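Local coordinates for glycosyl transferase family 9 (PDB 3TOV), which probably transfers a sugar, such as a heptose, from a nucleotide-activated donor to an acceptor, as in related family 9 heptosyltransferases, at residues K128-L132 with V146-L150. Numbering follows the deposited sequence.
Sequences KYTRL and VLEQL. With SO4 (sulfate ion), chain C.
Residues 128-132 are extended throughout and pass over the last turn of helix 139-149, which ends in 146-150. The CA atoms come closest at Thr130 and Val146, 6.0 Å apart. Lys128 directs its CB toward the helix. Its first three chi angles are all t, so the chain reaches along the helix end: Lys128 CD lies 3.8 Å from Leu150 CD2, and Lys128 CE lies 3.8 Å from Gln149 O. Lys128 O accepts a hydrogen bond from Thr115 of the adjacent strand 113-116. The CA-to-CB bond of Tyr129 points away from the helix, and its side chain touches Met117 and Arg123. Thr130 is buried and central. Its chi1 is p, with Thr130 OG1 3.4 Å from Val146 CG1, Thr130 CG2 3.9 Å from Leu150 CD2, and Thr130 CB 3.5 Å from Gln149 OE1. The CA-to-CB bond of Arg131 also points away from 146-150; Arg131 NH2 donates a 2.8 Å hydrogen bond to O3 of a sulfate, probably from the crystallisation liquor. Its carbonyl serves the helix instead: Gln149 NE2 donates to Arg131 O at 2.6 Å. Gln149, with chi1 m and chi2 t, also bonds Asn145 through NE2. Leu132 starts away from the helix, but Leu132 CD2 returns to 3.6 Å from Val146 CG2, in apolar packing shared with Met142 and Tyr143. The contact joins an edge strand, 128-129, of the N-terminal parallel sheet, and the loop leaving it, to the next helix, as is characteristic of the Rossmann-like alpha/beta domains of the GT-B fold.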
loop_
_atom_site.group_PDB
_atom_site.type_symbol
_atom_site.label_atom_id
_atom_site.label_comp_id
_atom_site.label_asym_id
_atom_site.label_seq_id
_atom_site.Cartn_x
_atom_site.Cartn_y
_atom_site.Cartn_z
ATOM N N LYS A 128 -23.515 -15.584 -4.038
ATOM C CA LYS A 128 -23.909 -14.218 -3.748
ATOM C C LYS A 128 -22.887 -13.261 -4.351
ATOM O O LYS A 128 -21.722 -13.237 -3.953
ATOM C CB LYS A 128 -24.017 -14.003 -2.240
ATOM C CG LYS A 128 -24.504 -12.611 -1.858
ATOM C CD LYS A 128 -24.869 -12.502 -0.382
ATOM C CE LYS A 128 -25.791 -11.313 -0.134
ATOM N NZ LYS A 128 -27.153 -11.546 -0.711
ATOM N N TYR A 129 -23.330 -12.483 -5.327
ATOM C CA TYR A 129 -22.467 -11.503 -5.965
ATOM C C TYR A 129 -22.505 -10.188 -5.210
ATOM O O TYR A 129 -23.403 -9.385 -5.414
ATOM C CB TYR A 129 -22.907 -11.289 -7.411
ATOM C CG TYR A 129 -22.338 -10.058 -8.078
ATOM C CD1 TYR A 129 -20.985 -9.965 -8.376
ATOM C CD2 TYR A 129 -23.159 -8.998 -8.433
ATOM C CE1 TYR A 129 -20.460 -8.846 -9.001
ATOM C CE2 TYR A 129 -22.648 -7.875 -9.058
ATOM C CZ TYR A 129 -21.296 -7.800 -9.339
ATOM O OH TYR A 129 -20.777 -6.680 -9.961
ATOM N N THR A 130 -21.536 -9.972 -4.332
ATOM C CA THR A 130 -21.426 -8.698 -3.635
ATOM C C THR A 130 -20.607 -7.690 -4.432
ATOM O O THR A 130 -19.394 -7.809 -4.507
ATOM C CB THR A 130 -20.756 -8.872 -2.273
ATOM O OG1 THR A 130 -19.373 -9.212 -2.460
ATOM C CG2 THR A 130 -21.453 -9.961 -1.484
ATOM N N ARG A 131 -21.266 -6.685 -5.003
ATOM C CA ARG A 131 -20.580 -5.629 -5.755
ATOM C C ARG A 131 -19.793 -4.658 -4.866
ATOM O O ARG A 131 -20.235 -4.323 -3.761
ATOM C CB ARG A 131 -21.575 -4.839 -6.599
ATOM C CG ARG A 131 -20.961 -3.651 -7.278
ATOM C CD ARG A 131 -21.989 -2.862 -8.048
ATOM N NE ARG A 131 -21.357 -1.781 -8.800
ATOM C CZ ARG A 131 -21.998 -0.958 -9.625
ATOM N NH1 ARG A 131 -23.310 -1.079 -9.813
ATOM N NH2 ARG A 131 -21.321 -0.015 -10.269
ATOM N N LEU A 132 -18.639 -4.203 -5.367
ATOM C CA LEU A 132 -17.745 -3.296 -4.644
ATOM C C LEU A 132 -18.123 -1.829 -4.807
ATOM O O LEU A 132 -18.364 -1.376 -5.927
ATOM C CB LEU A 132 -16.339 -3.449 -5.175
ATOM C CG LEU A 132 -15.618 -4.776 -4.988
ATOM C CD1 LEU A 132 -14.398 -4.790 -5.908
ATOM C CD2 LEU A 132 -15.231 -4.978 -3.526
ATOM N N VAL A 146 -17.744 -5.705 1.462
ATOM C CA VAL A 146 -18.066 -7.063 1.016
ATOM C C VAL A 146 -18.511 -7.893 2.214
ATOM O O VAL A 146 -19.562 -8.554 2.185
ATOM C CB VAL A 146 -16.882 -7.758 0.303
ATOM C CG1 VAL A 146 -17.160 -9.254 0.149
ATOM C CG2 VAL A 146 -16.640 -7.134 -1.056
ATOM N N LEU A 147 -17.706 -7.825 3.270
ATOM C CA LEU A 147 -18.025 -8.459 4.539
ATOM C C LEU A 147 -19.352 -7.973 5.147
ATOM O O LEU A 147 -20.112 -8.773 5.702
ATOM C CB LEU A 147 -16.870 -8.263 5.519
ATOM C CG LEU A 147 -15.994 -9.511 5.609
ATOM C CD1 LEU A 147 -15.942 -10.166 4.258
ATOM C CD2 LEU A 147 -14.596 -9.214 6.109
ATOM N N GLU A 148 -19.627 -6.674 5.041
ATOM C CA GLU A 148 -20.885 -6.119 5.516
ATOM C C GLU A 148 -22.057 -6.592 4.663
ATOM O O GLU A 148 -23.138 -6.885 5.185
ATOM C CB GLU A 148 -20.832 -4.598 5.520
ATOM C CG GLU A 148 -20.039 -4.014 6.670
ATOM C CD GLU A 148 -19.655 -2.558 6.431
ATOM O OE1 GLU A 148 -19.963 -2.025 5.338
ATOM O OE2 GLU A 148 -19.038 -1.953 7.336
ATOM N N GLN A 149 -21.853 -6.666 3.350
ATOM C CA GLN A 149 -22.872 -7.229 2.461
ATOM C C GLN A 149 -23.160 -8.683 2.845
ATOM O O GLN A 149 -24.265 -9.190 2.625
ATOM C CB GLN A 149 -22.450 -7.114 0.990
ATOM C CG GLN A 149 -22.261 -5.675 0.548
ATOM C CD GLN A 149 -22.202 -5.510 -0.951
ATOM O OE1 GLN A 149 -22.883 -6.205 -1.704
ATOM N NE2 GLN A 149 -21.378 -4.581 -1.396
ATOM N N LEU A 150 -22.163 -9.340 3.434
ATOM C CA LEU A 150 -22.342 -10.688 3.958
ATOM C C LEU A 150 -22.893 -10.721 5.391
ATOM O O LEU A 150 -23.138 -11.792 5.949
ATOM C CB LEU A 150 -21.034 -11.467 3.883
ATOM C CG LEU A 150 -20.530 -11.729 2.471
ATOM C CD1 LEU A 150 -19.371 -12.681 2.529
ATOM C CD2 LEU A 150 -21.631 -12.294 1.614
HETATM S S SO4 C . -23.329 2.643 -12.288
HETATM O O1 SO4 C . -24.320 2.188 -11.309
HETATM O O2 SO4 C . -22.927 4.018 -11.997
HETATM O O3 SO4 C . -22.148 1.788 -12.216
HETATM O O4 SO4 C . -23.884 2.571 -13.640
#